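Local coordinates for periplasmic binding protein/LacI transcriptional regulator (Burkholderia multivorans, PDB 4YLE) that probably captures a simple sugar for an ABC transporter, holding it in the cleft between two alpha/beta lobes, at residues A[42-47]-A[229-234]; A[83-88]-A[96-101]; A[240-245]-A[249-254]. All coordinates share one frame; numbering follows the deposited sequence.

Interaction 1 of 3, residues A[42-47]-A[229-234]; sequences LANEFF and CGNDNM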
# COMPACT_ATOMS: atom_id res chain seq x y z
N LEU A 42 1.80 9.18 7.52
CA LEU A 42 3.03 9.92 7.48
C LEU A 42 4.13 9.28 8.32
O LEU A 42 5.30 9.60 8.18
CB LEU A 42 2.76 11.35 7.96
CG LEU A 42 1.83 12.08 6.99
CD1 LEU A 42 1.51 13.48 7.52
CD2 LEU A 42 2.42 12.13 5.56
N ALA A 43 3.76 8.35 9.18
CA ALA A 43 4.75 7.63 9.95
C ALA A 43 5.55 6.71 9.00
O ALA A 43 6.76 6.52 9.17
CB ALA A 43 4.09 6.85 11.06
N ASN A 44 4.87 6.24 7.95
CA ASN A 44 5.30 5.10 7.12
C ASN A 44 6.26 5.59 6.05
O ASN A 44 5.88 6.47 5.26
CB ASN A 44 4.07 4.46 6.49
CG ASN A 44 4.37 3.20 5.69
OD1 ASN A 44 5.52 2.87 5.40
ND2 ASN A 44 3.31 2.48 5.35
N GLU A 45 7.49 5.09 6.04
CA GLU A 45 8.43 5.57 5.04
C GLU A 45 7.95 5.42 3.60
O GLU A 45 8.37 6.16 2.72
CB GLU A 45 9.78 4.88 5.13
CG GLU A 45 10.85 5.77 4.49
CD GLU A 45 12.14 5.05 4.16
OE1 GLU A 45 13.12 5.30 4.90
OE2 GLU A 45 12.17 4.28 3.16
N PHE A 46 7.11 4.42 3.35
CA PHE A 46 6.53 4.27 2.02
C PHE A 46 5.95 5.60 1.52
O PHE A 46 6.17 6.01 0.38
CB PHE A 46 5.46 3.20 2.06
CG PHE A 46 4.79 2.97 0.72
CD1 PHE A 46 5.38 2.16 -0.24
CD2 PHE A 46 3.56 3.54 0.44
CE1 PHE A 46 4.75 1.94 -1.47
CE2 PHE A 46 2.93 3.32 -0.76
CZ PHE A 46 3.52 2.53 -1.73
N PHE A 47 5.18 6.27 2.37
CA PHE A 47 4.56 7.51 1.95
C PHE A 47 5.50 8.68 1.99
O PHE A 47 5.34 9.63 1.20
CB PHE A 47 3.30 7.74 2.77
CG PHE A 47 2.25 6.74 2.46
CD1 PHE A 47 1.64 6.75 1.22
CD2 PHE A 47 1.94 5.73 3.35
CE1 PHE A 47 0.71 5.77 0.89
CE2 PHE A 47 1.01 4.76 3.03
CZ PHE A 47 0.41 4.78 1.79
N CYS A 229 4.35 -10.99 5.68
CA CYS A 229 3.78 -9.73 6.13
C CYS A 229 3.42 -8.84 4.98
O CYS A 229 4.22 -8.66 4.06
CB CYS A 229 4.75 -8.99 7.05
SG CYS A 229 5.22 -9.97 8.48
N GLY A 230 2.23 -8.26 5.06
CA GLY A 230 1.68 -7.43 4.02
C GLY A 230 2.41 -6.10 3.77
O GLY A 230 2.24 -5.49 2.72
N ASN A 231 3.21 -5.65 4.72
CA ASN A 231 4.10 -4.50 4.44
C ASN A 231 5.34 -4.58 5.32
O ASN A 231 5.42 -5.43 6.21
CB ASN A 231 3.33 -3.17 4.58
CG ASN A 231 3.11 -2.75 6.00
OD1 ASN A 231 3.23 -3.55 6.92
ND2 ASN A 231 2.76 -1.47 6.19
N ASP A 232 6.33 -3.77 5.00
CA ASP A 232 7.60 -3.80 5.70
C ASP A 232 7.45 -3.37 7.16
O ASP A 232 8.16 -3.89 8.04
CB ASP A 232 8.62 -2.92 5.02
CG ASP A 232 9.25 -3.58 3.76
OD1 ASP A 232 8.99 -4.76 3.47
OD2 ASP A 232 10.00 -2.85 3.06
N ASN A 233 6.56 -2.43 7.45
CA ASN A 233 6.38 -2.00 8.84
C ASN A 233 5.91 -3.19 9.69
O ASN A 233 6.43 -3.41 10.81
CB ASN A 233 5.42 -0.83 8.94
CG ASN A 233 6.11 0.49 8.69
OD1 ASN A 233 7.35 0.58 8.77
ND2 ASN A 233 5.33 1.53 8.45
N MSE A 234 4.96 -3.96 9.16
CA MSE A 234 4.53 -5.13 9.92
C MSE A 234 5.65 -6.14 10.00
O MSE A 234 5.78 -6.82 11.04
CB MSE A 234 3.28 -5.72 9.31
CG MSE A 234 2.08 -4.88 9.63
SE MSE A 234 0.40 -5.60 9.05
CE MSE A 234 0.89 -5.94 7.20
O HOH W 1 6.03 -0.32 5.27
O HOH W 2 8.11 3.18 8.19
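Asn44 of one lobe faces Asn233 and Asn231 of the other, across the ligand cleft of a two-lobed periplasmic binding protein; each lobe presents the N-terminus of a helix. With CG anti to the backbone N (chi1 -175°), the Asn44 amide reaches across the gap. Its OD1 lies 3.3 Å from Asn233 ND2, yet the angle is too poor for a hydrogen bond, and the two amide planes are turned 44° apart. Water 1 makes the link instead, donating to Asn44 OD1 and accepting from Asn233 N. Asn44 ND2 binds Glu75 OE2 and the unidentified ligand, which Asn231 ND2 also grips, so that both lobes hold the same ligand atom. Glu45 follows with a second bridge: water 2 accepts from Glu45 N at 2.9 Å and donates to Asn233 OD1 at 2.8 Å. Phe46 then completes the N-cap, its N donating to Asn44 OD1 at 3.0 Å from 54° above the carbonyl plane. Asn231 caps the opposing helix one residue further in. Its CG sits between backbone N and carbonyl carbon, and OD1 accepts from the N of Met234, a selenomethionine, at 2.9 Å.

Interaction 2 of 3, residues A[83-88]-A[96-101]; sequences RIVEQM and IVLAPA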
# COMPACT_ATOMS: atom_id res chain seq x y z
N ARG A 83 -11.55 14.05 5.94
CA ARG A 83 -11.54 15.47 6.24
C ARG A 83 -10.58 16.20 5.31
O ARG A 83 -10.88 17.30 4.83
CB ARG A 83 -11.17 15.72 7.70
CG ARG A 83 -12.33 15.45 8.66
CD ARG A 83 -12.11 16.10 10.01
NE ARG A 83 -10.87 15.66 10.64
CZ ARG A 83 -10.74 14.58 11.41
NH1 ARG A 83 -11.78 13.80 11.67
NH2 ARG A 83 -9.55 14.28 11.93
N ILE A 84 -9.43 15.59 5.04
CA ILE A 84 -8.45 16.20 4.18
C ILE A 84 -9.03 16.40 2.79
O ILE A 84 -8.89 17.47 2.20
CB ILE A 84 -7.19 15.35 4.13
CG1 ILE A 84 -6.47 15.47 5.47
CG2 ILE A 84 -6.26 15.82 3.02
CD1 ILE A 84 -5.42 14.45 5.71
N VAL A 85 -9.70 15.38 2.26
CA VAL A 85 -10.28 15.49 0.93
C VAL A 85 -11.35 16.59 0.91
O VAL A 85 -11.37 17.41 -0.00
CB VAL A 85 -10.87 14.15 0.45
CG1 VAL A 85 -11.44 14.29 -0.96
CG2 VAL A 85 -9.77 13.06 0.47
N GLU A 86 -12.20 16.65 1.93
CA GLU A 86 -13.20 17.73 2.01
C GLU A 86 -12.53 19.11 2.02
O GLU A 86 -13.00 20.03 1.35
CB GLU A 86 -14.08 17.54 3.25
CG GLU A 86 -14.91 16.27 3.12
CD GLU A 86 -16.06 16.16 4.10
OE1 GLU A 86 -15.84 16.34 5.33
OE2 GLU A 86 -17.18 15.85 3.64
N GLN A 87 -11.41 19.22 2.72
CA GLN A 87 -10.66 20.48 2.78
C GLN A 87 -10.03 20.80 1.41
O GLN A 87 -9.86 21.96 1.05
CB GLN A 87 -9.60 20.37 3.88
CG GLN A 87 -8.49 21.42 3.88
CD GLN A 87 -7.30 20.97 4.74
OE1 GLN A 87 -7.46 20.21 5.71
NE2 GLN A 87 -6.10 21.42 4.38
N MSE A 88 -9.70 19.76 0.65
CA MSE A 88 -9.19 19.95 -0.71
C MSE A 88 -10.31 20.43 -1.63
O MSE A 88 -10.06 21.16 -2.59
CB MSE A 88 -8.57 18.66 -1.25
CG MSE A 88 -7.28 18.25 -0.56
SE MSE A 88 -5.87 19.62 -0.54
CE MSE A 88 -6.03 20.27 1.31
N ILE A 96 -7.33 15.70 -7.54
CA ILE A 96 -6.96 15.02 -6.31
C ILE A 96 -6.46 13.63 -6.65
O ILE A 96 -7.13 12.88 -7.36
CB ILE A 96 -8.15 14.87 -5.34
CG1 ILE A 96 -8.59 16.23 -4.82
CG2 ILE A 96 -7.76 13.97 -4.17
CD1 ILE A 96 -9.90 16.19 -4.07
N VAL A 97 -5.27 13.32 -6.16
CA VAL A 97 -4.65 12.03 -6.35
C VAL A 97 -4.68 11.37 -4.98
O VAL A 97 -4.02 11.85 -4.06
CB VAL A 97 -3.21 12.16 -6.85
CG1 VAL A 97 -2.59 10.80 -7.01
CG2 VAL A 97 -3.18 12.93 -8.20
N LEU A 98 -5.47 10.31 -4.84
CA LEU A 98 -5.80 9.78 -3.53
C LEU A 98 -5.32 8.34 -3.38
O LEU A 98 -5.62 7.50 -4.24
CB LEU A 98 -7.32 9.84 -3.32
CG LEU A 98 -7.87 9.16 -2.06
CD1 LEU A 98 -7.41 9.89 -0.81
CD2 LEU A 98 -9.40 9.09 -2.15
N ALA A 99 -4.59 8.07 -2.29
CA ALA A 99 -4.26 6.70 -1.81
C ALA A 99 -5.17 6.39 -0.61
O ALA A 99 -4.85 6.77 0.51
CB ALA A 99 -2.79 6.58 -1.39
N PRO A 100 -6.32 5.73 -0.85
CA PRO A 100 -7.36 5.73 0.19
C PRO A 100 -7.08 4.78 1.35
O PRO A 100 -6.58 3.67 1.14
CB PRO A 100 -8.62 5.32 -0.58
CG PRO A 100 -8.14 4.59 -1.76
CD PRO A 100 -6.81 5.17 -2.13
N ALA A 101 -7.40 5.23 2.56
CA ALA A 101 -7.15 4.45 3.77
C ALA A 101 -8.13 3.29 3.92
O ALA A 101 -7.86 2.32 4.66
CB ALA A 101 -7.22 5.34 4.99
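No flat group has a face or an edge in this contact: Val85 and Met88 meet Ile96 and Leu98 through aliphatic carbons alone. A nearby amide, that of Gln81, about a turn earlier on the same helix, donates to Ala99 O and accepts from Ala101 N and so ties the chain beyond the strand to the helix. Within the contact the reaching is done by Ile96. Its CG1 lies beside the backbone N and the chain runs on extended (chi2 169°), which carries CD1 out to the helix. There the methyl touches two residues one helical turn apart, Val85 CG1 at 4.0 Å and Met88 CB, also at 4.0 Å. Val85 spreads its two methyls over two strand residues: while CG1 meets Ile96, CG2 approaches Leu98 CD1 at 4.2 Å, the two side chains crossing at about a right angle. This is the return half of a beta-alpha-beta crossover in a Rossmann-like lobe. Helix 78-90 runs back over the parallel part of the sheet before the chain enters strand 95-98; the axes of the segments 83-88 and 96-98 approach to 10.6 Å and run nearly antiparallel, at 170°. Strand 34-39 lies between strands 66-72 and 95-98, so the helix spans three strands. Met88, a selenomethionine, packs in two directions. Its CB meets Ile96, but a chain bent at chi2 (-55°) and again at chi3 takes the selenium end off toward Ile68, Asn70 and Ala36. On the other flank helix 107-115 closes in, Val109 packing on Val85 and Val110 on Leu98.

Interaction 3 of 3, residues A[240-245]-A[249-254]; sequences SAVRAA and GKVYVV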
# COMPACT_ATOMS: atom_id res chain seq x y z
N SER A 240 11.00 -8.19 15.31
CA SER A 240 11.07 -8.04 16.77
C SER A 240 10.45 -9.21 17.52
O SER A 240 10.97 -9.63 18.57
CB SER A 240 10.38 -6.75 17.21
OG SER A 240 11.09 -5.63 16.71
N ALA A 241 9.33 -9.72 17.02
CA ALA A 241 8.65 -10.81 17.71
C ALA A 241 9.49 -12.09 17.62
O ALA A 241 9.58 -12.85 18.59
CB ALA A 241 7.24 -11.03 17.13
N VAL A 242 10.07 -12.33 16.45
CA VAL A 242 10.90 -13.51 16.24
C VAL A 242 12.10 -13.46 17.18
O VAL A 242 12.39 -14.43 17.85
CB VAL A 242 11.35 -13.62 14.76
CG1 VAL A 242 12.40 -14.67 14.57
CG2 VAL A 242 10.16 -13.94 13.88
N ARG A 243 12.78 -12.31 17.23
CA ARG A 243 13.90 -12.12 18.18
C ARG A 243 13.46 -12.38 19.63
O ARG A 243 14.14 -13.08 20.38
CB ARG A 243 14.47 -10.71 18.04
CG ARG A 243 15.70 -10.45 18.97
CD ARG A 243 16.01 -8.95 19.12
NE ARG A 243 17.31 -8.65 19.75
CZ ARG A 243 17.50 -8.34 21.04
NH1 ARG A 243 16.47 -8.32 21.89
NH2 ARG A 243 18.72 -8.07 21.50
N ALA A 244 12.32 -11.83 20.03
CA ALA A 244 11.87 -11.95 21.41
C ALA A 244 11.55 -13.41 21.77
O ALA A 244 11.62 -13.80 22.95
CB ALA A 244 10.67 -11.07 21.64
N ALA A 245 11.22 -14.21 20.76
CA ALA A 245 10.96 -15.64 20.95
C ALA A 245 12.21 -16.50 20.82
O ALA A 245 12.13 -17.72 20.92
CB ALA A 245 9.91 -16.10 19.96
N GLY A 249 16.76 -16.57 12.96
CA GLY A 249 17.46 -17.58 12.19
C GLY A 249 16.70 -18.87 11.98
O GLY A 249 17.17 -19.74 11.25
N LYS A 250 15.51 -18.99 12.59
CA LYS A 250 14.71 -20.21 12.52
C LYS A 250 13.33 -19.98 11.90
O LYS A 250 12.63 -20.92 11.50
CB LYS A 250 14.56 -20.81 13.90
CG LYS A 250 15.90 -21.21 14.54
CD LYS A 250 15.70 -21.83 15.91
CE LYS A 250 17.00 -22.43 16.45
NZ LYS A 250 18.17 -21.49 16.40
N VAL A 251 12.92 -18.71 11.86
CA VAL A 251 11.62 -18.32 11.32
C VAL A 251 11.88 -17.22 10.32
O VAL A 251 12.49 -16.21 10.66
CB VAL A 251 10.66 -17.83 12.43
CG1 VAL A 251 9.33 -17.29 11.82
CG2 VAL A 251 10.38 -18.95 13.41
N TYR A 252 11.51 -17.47 9.07
CA TYR A 252 11.69 -16.49 8.02
C TYR A 252 10.64 -15.39 8.12
O TYR A 252 9.50 -15.64 8.51
CB TYR A 252 11.60 -17.15 6.65
CG TYR A 252 12.81 -17.99 6.28
CD1 TYR A 252 14.03 -17.39 6.04
CD2 TYR A 252 12.71 -19.36 6.15
CE1 TYR A 252 15.14 -18.13 5.67
CE2 TYR A 252 13.83 -20.12 5.81
CZ TYR A 252 15.04 -19.49 5.56
OH TYR A 252 16.15 -20.23 5.22
N VAL A 253 11.05 -14.18 7.74
CA VAL A 253 10.13 -13.06 7.60
C VAL A 253 10.25 -12.44 6.20
O VAL A 253 11.36 -12.17 5.73
CB VAL A 253 10.41 -11.96 8.65
CG1 VAL A 253 9.52 -10.76 8.44
CG2 VAL A 253 10.27 -12.49 10.04
N VAL A 254 9.11 -12.25 5.54
CA VAL A 254 9.06 -11.46 4.31
C VAL A 254 8.11 -10.30 4.49
O VAL A 254 7.18 -10.38 5.26
CB VAL A 254 8.68 -12.30 3.09
CG1 VAL A 254 9.76 -13.38 2.82
CG2 VAL A 254 7.28 -12.90 3.26
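Within these segments Val242 is the one helix residue in contact, meeting Val251, just before strand 252-254, and Val253 in it, and it does so with both methyls. CG2 takes the larger share, lying 4.0 Å from Val251 CG1 and 4.1 Å from Val253 CG2, so it rests between two residues whose CB atoms point toward the helix. CG1 comes up to Val251 CB at 4.2 Å, the distance at which CG2 also stands from that atom; the fork of Val242 therefore straddles the branch point of Val251. Torsion settles which methyl goes where: at chi1 170° CG1 is anti to the backbone N and CG2 beside it. Val242 and Val253 run past each other in opposite senses, whereas Val242 and Val251 meet aslant. One shell further out, Leu227 of strand 226-229 packs on both Val242 and Val251, and Lys247 from the connecting turn adds to the cover of Val242. These elements form a beta-alpha-beta unit, strand 226-229, helix 232-244 and strand 252-254, whose two strands are neighbours in the parallel sheet. Backbone hydrogen bonds of Tyr252 to Lys225 and Leu227, and of Val254 to Leu227 and Cys229, fix the strand, while Tyr252 turns to the opposite side and packs on Leu157 of helix 146-160. Since the contact itself holds no hydrogen bond and no charge, dispersion and the exclusion of water probably carry it, leaving the register of the strand to the backbone bonds of the sheet.

Along the chain, interaction 2 falls between the two segments of interaction 1, and interaction 3 follows both. Interaction 2 belongs to the seven-stranded sheet of one lobe and interaction 3 to the four-stranded sheet of the other; their centres lie about 37 Å apart, on opposite sides of the chain's centre. Interaction 1 sits at the cleft, its centre about 19 Å from that of interaction 2 and about 18 Å from that of interaction 3. It touches each: Phe47 CE1 packs on Ala99 CB at 4.3 Å, and Cys229 N probably hydrogen-bonds to Val254 O. Helix 232-244 begins in interaction 1 and ends in interaction 3. Here apolar helix-sheet packing lies within each lobe, while amides and waters meet between the lobes beside the ligand.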